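Long-range contact in Rab GTPase binding effector protein 1 (Homo sapiens, PDB 1TU3), which probably acts as an effector of Rab GTPases, its C-terminal coiled coil binding the small GTPase Rab5 on endosomal membranes: residues T44-I52 and I61-K69. Residues are numbered along the deposited sequence; the frame is centred on the assembly and turned at random.
Sequences TLQVQLERI and IRAILNDTK
The guanidinium of Arg51 has the CG2 methyl of Ile64 over the centre of one face, 3.9 Å above its plane, and Asp67 at its edge. Close to that plane, NH1 of Arg51 donates to OD2 of Asp67 at 3.0 Å, a salt bridge whose hydrogen bond is fairly straight (161° at the hydrogen). The carboxylate is turned 55° from the guanidinium, and OD2 is met on the anti side by a donor tilted out of the carboxylate plane. Arginine suits the place: its long chain, bent at chi3 (-82°), brings the head to the acid, while its CB lies against CD1 of Ile64.

The amide of Gln48 receives Lys69 from above its carbonyl plane: NZ of Lys69 bonds to OE1 of Gln48 at 2.9 Å, in a poorly ordered tail. One carbon before the amide, CG of Gln48 packs 3.5 Å from CG2 of Ile64; glutamine suits the place, pairing this aliphatic carbon with an oxygen for the lysine.

The two segments form a helical hairpin: the chain leaves long helix 20-54, turns, and short helix 58-64 runs back beside it. Ile52 closes the apolar side, where branched aliphatic chains suit the seam between the antiparallel segments. Its CG1 touches CG2 of Ile64 at 3.6 Å, and its CD1 reaches CD2 of Leu65 at 3.8 Å. Ile52 also packs on Leu49 of the second subunit, and Ile61 meets its counterpart there, tying the hairpin to the dimeric coiled coil. Where the tail passes the helix again, CG2 of Thr44 rests 3.6 Å from CB of Lys69.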
ATOM      1  N   THR G  44       6.317   2.554  -1.956  1.00 35.80           N
ATOM      2  CA  THR G  44       7.516   1.862  -1.560  1.00 42.65           C
ATOM      3  C   THR G  44       7.393   0.367  -1.821  1.00 41.16           C
ATOM      4  O   THR G  44       8.312  -0.256  -2.347  1.00 36.78           O
ATOM      5  CB  THR G  44       7.822   2.132  -0.081  1.00 48.93           C
ATOM      6  OG1 THR G  44       8.357   3.456   0.042  1.00 56.78           O
ATOM      7  CG2 THR G  44       8.835   1.120   0.473  1.00 55.03           C
ATOM      8  N   LEU G  45       6.246  -0.196  -1.464  1.00 38.87           N
ATOM      9  CA  LEU G  45       6.010  -1.614  -1.673  1.00 35.69           C
ATOM     10  C   LEU G  45       6.022  -1.985  -3.151  1.00 37.91           C
ATOM     11  O   LEU G  45       6.590  -3.012  -3.535  1.00 34.80           O
ATOM     12  CB  LEU G  45       4.677  -2.022  -1.053  1.00 39.42           C
ATOM     13  CG  LEU G  45       4.572  -1.879   0.456  1.00 41.57           C
ATOM     14  CD1 LEU G  45       3.124  -2.119   0.881  1.00 35.48           C
ATOM     15  CD2 LEU G  45       5.525  -2.872   1.125  1.00 38.23           C
ATOM     16  N   GLN G  46       5.384  -1.164  -3.978  1.00 35.32           N
ATOM     17  CA  GLN G  46       5.364  -1.430  -5.410  1.00 40.11           C
ATOM     18  C   GLN G  46       6.763  -1.372  -6.064  1.00 41.95           C
ATOM     19  O   GLN G  46       7.103  -2.240  -6.869  1.00 37.29           O
ATOM     20  CB  GLN G  46       4.399  -0.462  -6.112  1.00 31.87           C
ATOM     21  CG  GLN G  46       2.949  -0.749  -5.766  1.00 32.56           C
ATOM     22  CD  GLN G  46       1.994   0.389  -6.083  1.00 32.97           C
ATOM     23  OE1 GLN G  46       2.352   1.582  -5.981  1.00 41.62           O
ATOM     24  NE2 GLN G  46       0.777   0.038  -6.455  1.00 38.37           N
ATOM     25  N   VAL G  47       7.557  -0.357  -5.726  1.00 35.38           N
ATOM     26  CA  VAL G  47       8.932  -0.283  -6.210  1.00 37.35           C
ATOM     27  C   VAL G  47       9.684  -1.563  -5.827  1.00 39.28           C
ATOM     28  O   VAL G  47      10.426  -2.120  -6.634  1.00 39.64           O
ATOM     29  CB  VAL G  47       9.684   0.949  -5.634  1.00 39.37           C
ATOM     30  CG1 VAL G  47      11.214   0.863  -5.938  1.00 28.61           C
ATOM     31  CG2 VAL G  47       9.110   2.213  -6.260  1.00 34.75           C
ATOM     32  N   GLN G  48       9.434  -2.053  -4.617  1.00 43.90           N
ATOM     33  CA  GLN G  48      10.068  -3.280  -4.150  1.00 37.94           C
ATOM     34  C   GLN G  48       9.558  -4.537  -4.869  1.00 40.89           C
ATOM     35  O   GLN G  48      10.348  -5.425  -5.191  1.00 32.58           O
ATOM     36  CB  GLN G  48       9.893  -3.412  -2.638  1.00 44.84           C
ATOM     37  CG  GLN G  48      11.042  -4.117  -1.938  1.00 62.99           C
ATOM     38  CD  GLN G  48      10.992  -3.964  -0.420  1.00 76.33           C
ATOM     39  OE1 GLN G  48      10.801  -2.861   0.094  1.00 89.02           O
ATOM     40  NE2 GLN G  48      11.174  -5.065   0.300  1.00 77.57           N
ATOM     41  N   LEU G  49       8.259  -4.627  -5.148  1.00 38.80           N
ATOM     42  CA  LEU G  49       7.770  -5.796  -5.891  1.00 37.28           C
ATOM     43  C   LEU G  49       8.337  -5.806  -7.305  1.00 38.04           C
ATOM     44  O   LEU G  49       8.529  -6.856  -7.907  1.00 37.28           O
ATOM     45  CB  LEU G  49       6.239  -5.818  -5.994  1.00 39.99           C
ATOM     46  CG  LEU G  49       5.521  -6.361  -4.772  1.00 48.05           C
ATOM     47  CD1 LEU G  49       4.032  -6.253  -5.018  1.00 64.08           C
ATOM     48  CD2 LEU G  49       5.920  -7.792  -4.509  1.00 45.95           C
ATOM     49  N   GLU G  50       8.575  -4.622  -7.842  1.00 41.68           N
ATOM     50  CA  GLU G  50       9.013  -4.510  -9.206  1.00 41.74           C
ATOM     51  C   GLU G  50      10.500  -4.863  -9.248  1.00 42.03           C
ATOM     52  O   GLU G  50      10.906  -5.686 -10.044  1.00 42.29           O
ATOM     53  CB  GLU G  50       8.757  -3.075  -9.717  1.00 48.13           C
ATOM     54  CG  GLU G  50       9.305  -2.788 -11.111  1.00 57.78           C
ATOM     55  CD  GLU G  50       8.902  -3.839 -12.145  1.00 62.04           C
ATOM     56  OE1 GLU G  50       7.811  -4.452 -12.003  1.00 53.20           O
ATOM     57  OE2 GLU G  50       9.680  -4.037 -13.104  1.00 62.19           O
ATOM     58  N   ARG G  51      11.298  -4.267  -8.366  1.00 43.42           N
ATOM     59  CA  ARG G  51      12.676  -4.712  -8.194  1.00 43.90           C
ATOM     60  C   ARG G  51      12.756  -6.242  -8.155  1.00 51.35           C
ATOM     61  O   ARG G  51      13.505  -6.846  -8.911  1.00 46.05           O
ATOM     62  CB  ARG G  51      13.270  -4.160  -6.913  1.00 43.94           C
ATOM     63  CG  ARG G  51      13.752  -2.733  -6.999  1.00 50.69           C
ATOM     64  CD  ARG G  51      14.746  -2.458  -5.867  1.00 63.22           C
ATOM     65  NE  ARG G  51      14.086  -2.148  -4.605  1.00 87.30           N
ATOM     66  CZ  ARG G  51      14.674  -2.213  -3.413  1.00 95.27           C
ATOM     67  NH1 ARG G  51      15.945  -2.590  -3.325  1.00 94.01           N
ATOM     68  NH2 ARG G  51      13.996  -1.889  -2.313  1.00 96.17           N
ATOM     69  N   ILE G  52      11.977  -6.865  -7.279  1.00 47.73           N
ATOM     70  CA  ILE G  52      11.965  -8.318  -7.196  1.00 53.03           C
ATOM     71  C   ILE G  52      11.636  -8.974  -8.538  1.00 53.58           C
ATOM     72  O   ILE G  52      12.236  -9.977  -8.907  1.00 51.10           O
ATOM     73  CB  ILE G  52      10.960  -8.796  -6.131  1.00 45.50           C
ATOM     74  CG1 ILE G  52      11.558  -8.549  -4.738  1.00 34.95           C
ATOM     75  CG2 ILE G  52      10.621 -10.269  -6.340  1.00 38.21           C
ATOM     76  CD1 ILE G  52      10.566  -8.746  -3.633  1.00 43.07           C
ATOM     77  N   ILE G  61      16.891 -11.530  -4.483  1.00 60.36           N
ATOM     78  CA  ILE G  61      15.567 -11.244  -3.977  1.00 63.49           C
ATOM     79  C   ILE G  61      15.588 -11.058  -2.462  1.00 66.24           C
ATOM     80  O   ILE G  61      14.913 -10.160  -1.935  1.00 59.55           O
ATOM     81  CB  ILE G  61      14.606 -12.352  -4.377  1.00 60.41           C
ATOM     82  CG1 ILE G  61      14.476 -12.356  -5.897  1.00 61.98           C
ATOM     83  CG2 ILE G  61      13.250 -12.132  -3.740  1.00 63.56           C
ATOM     84  CD1 ILE G  61      13.608 -13.455  -6.453  1.00 62.87           C
ATOM     85  N   ARG G  62      16.383 -11.879  -1.771  1.00 63.71           N
ATOM     86  CA  ARG G  62      16.510 -11.760  -0.322  1.00 59.26           C
ATOM     87  C   ARG G  62      17.057 -10.398   0.074  1.00 59.43           C
ATOM     88  O   ARG G  62      16.665  -9.845   1.103  1.00 63.24           O
ATOM     89  CB  ARG G  62      17.425 -12.837   0.252  1.00 64.02           C
ATOM     90  CG  ARG G  62      16.810 -14.234   0.388  1.00 71.10           C
ATOM     91  CD  ARG G  62      17.674 -15.126   1.319  1.00 81.65           C
ATOM     92  NE  ARG G  62      19.023 -15.398   0.798  1.00 74.55           N
ATOM     93  CZ  ARG G  62      19.298 -16.294  -0.148  1.00 71.32           C
ATOM     94  NH1 ARG G  62      18.331 -17.023  -0.694  1.00 67.05           N
ATOM     95  NH2 ARG G  62      20.547 -16.463  -0.549  1.00 74.50           N
ATOM     96  N   ALA G  63      17.967  -9.861  -0.729  1.00 51.07           N
ATOM     97  CA  ALA G  63      18.564  -8.567  -0.411  1.00 54.04           C
ATOM     98  C   ALA G  63      17.521  -7.466  -0.563  1.00 49.96           C
ATOM     99  O   ALA G  63      17.417  -6.580   0.282  1.00 49.27           O
ATOM    100  CB  ALA G  63      19.756  -8.284  -1.326  1.00 56.76           C
ATOM    101  N   ILE G  64      16.756  -7.526  -1.650  1.00 45.78           N
ATOM    102  CA  ILE G  64      15.672  -6.578  -1.866  1.00 51.58           C
ATOM    103  C   ILE G  64      14.686  -6.642  -0.696  1.00 52.80           C
ATOM    104  O   ILE G  64      14.275  -5.613  -0.172  1.00 37.69           O
ATOM    105  CB  ILE G  64      14.910  -6.885  -3.175  1.00 55.77           C
ATOM    106  CG1 ILE G  64      15.853  -6.668  -4.369  1.00 57.38           C
ATOM    107  CG2 ILE G  64      13.629  -6.014  -3.265  1.00 47.01           C
ATOM    108  CD1 ILE G  64      15.320  -7.162  -5.702  1.00 46.09           C
ATOM    109  N   LEU G  65      14.322  -7.856  -0.287  1.00 51.98           N
ATOM    110  CA  LEU G  65      13.348  -8.019   0.776  1.00 55.49           C
ATOM    111  C   LEU G  65      13.900  -7.507   2.094  1.00 57.57           C
ATOM    112  O   LEU G  65      13.161  -7.357   3.066  1.00 56.82           O
ATOM    113  CB  LEU G  65      12.934  -9.490   0.911  1.00 53.41           C
ATOM    114  CG  LEU G  65      11.886 -10.019  -0.086  1.00 52.33           C
ATOM    115  CD1 LEU G  65      11.771 -11.508   0.044  1.00 48.56           C
ATOM    116  CD2 LEU G  65      10.539  -9.384   0.158  1.00 44.92           C
ATOM    117  N   ASN G  66      15.202  -7.229   2.121  1.00 59.81           N
ATOM    118  CA  ASN G  66      15.855  -6.832   3.361  1.00 60.78           C
ATOM    119  C   ASN G  66      16.281  -5.385   3.361  1.00 64.34           C
ATOM    120  O   ASN G  66      16.872  -4.908   4.319  1.00 65.06           O
ATOM    121  CB  ASN G  66      17.065  -7.715   3.621  1.00 61.56           C
ATOM    122  CG  ASN G  66      16.749  -8.865   4.538  1.00 72.80           C
ATOM    123  OD1 ASN G  66      16.534  -8.674   5.741  1.00 77.41           O
ATOM    124  ND2 ASN G  66      16.705 -10.072   3.980  1.00 68.31           N
ATOM    125  N   ASP G  67      15.983  -4.682   2.280  1.00 70.35           N
ATOM    126  CA  ASP G  67      16.367  -3.287   2.194  1.00 83.44           C
ATOM    127  C   ASP G  67      15.628  -2.426   3.211  1.00 92.48           C
ATOM    128  O   ASP G  67      15.231  -2.908   4.279  1.00 97.43           O
ATOM    129  CB  ASP G  67      16.120  -2.761   0.789  1.00 84.40           C
ATOM    130  CG  ASP G  67      17.340  -2.076   0.222  1.00 79.14           C
ATOM    131  OD1 ASP G  67      17.947  -1.284   0.972  1.00 79.15           O
ATOM    132  OD2 ASP G  67      17.692  -2.328  -0.955  1.00 77.32           O
ATOM    133  N   THR G  68      15.453  -1.147   2.886  1.00 97.88           N
ATOM    134  CA  THR G  68      14.744  -0.229   3.773  1.00102.29           C
ATOM    135  C   THR G  68      13.445   0.278   3.146  1.00105.68           C
ATOM    136  O   THR G  68      13.230   0.157   1.936  1.00106.31           O
ATOM    137  CB  THR G  68      15.631   0.988   4.161  1.00101.79           C
ATOM    138  OG1 THR G  68      16.056   1.678   2.978  1.00 99.61           O
ATOM    139  CG2 THR G  68      16.856   0.523   4.946  1.00 97.04           C
ATOM    140  N   LYS G  69      12.576   0.834   3.988  1.00109.61           N
ATOM    141  CA  LYS G  69      11.308   1.400   3.536  1.00109.49           C
ATOM    142  C   LYS G  69      11.014   2.711   4.265  1.00111.71           C
ATOM    143  O   LYS G  69      11.865   3.146   5.076  1.00111.62           O
ATOM    144  CB  LYS G  69      10.156   0.418   3.780  1.00105.30           C
ATOM    145  CG  LYS G  69      10.365  -0.962   3.185  1.00102.41           C
ATOM    146  CD  LYS G  69      11.170  -1.843   4.126  1.00106.98           C
ATOM    147  CE  LYS G  69      11.517  -3.183   3.496  1.00106.82           C
ATOM    148  NZ  LYS G  69      12.532  -3.038   2.423  1.00110.34           N
TER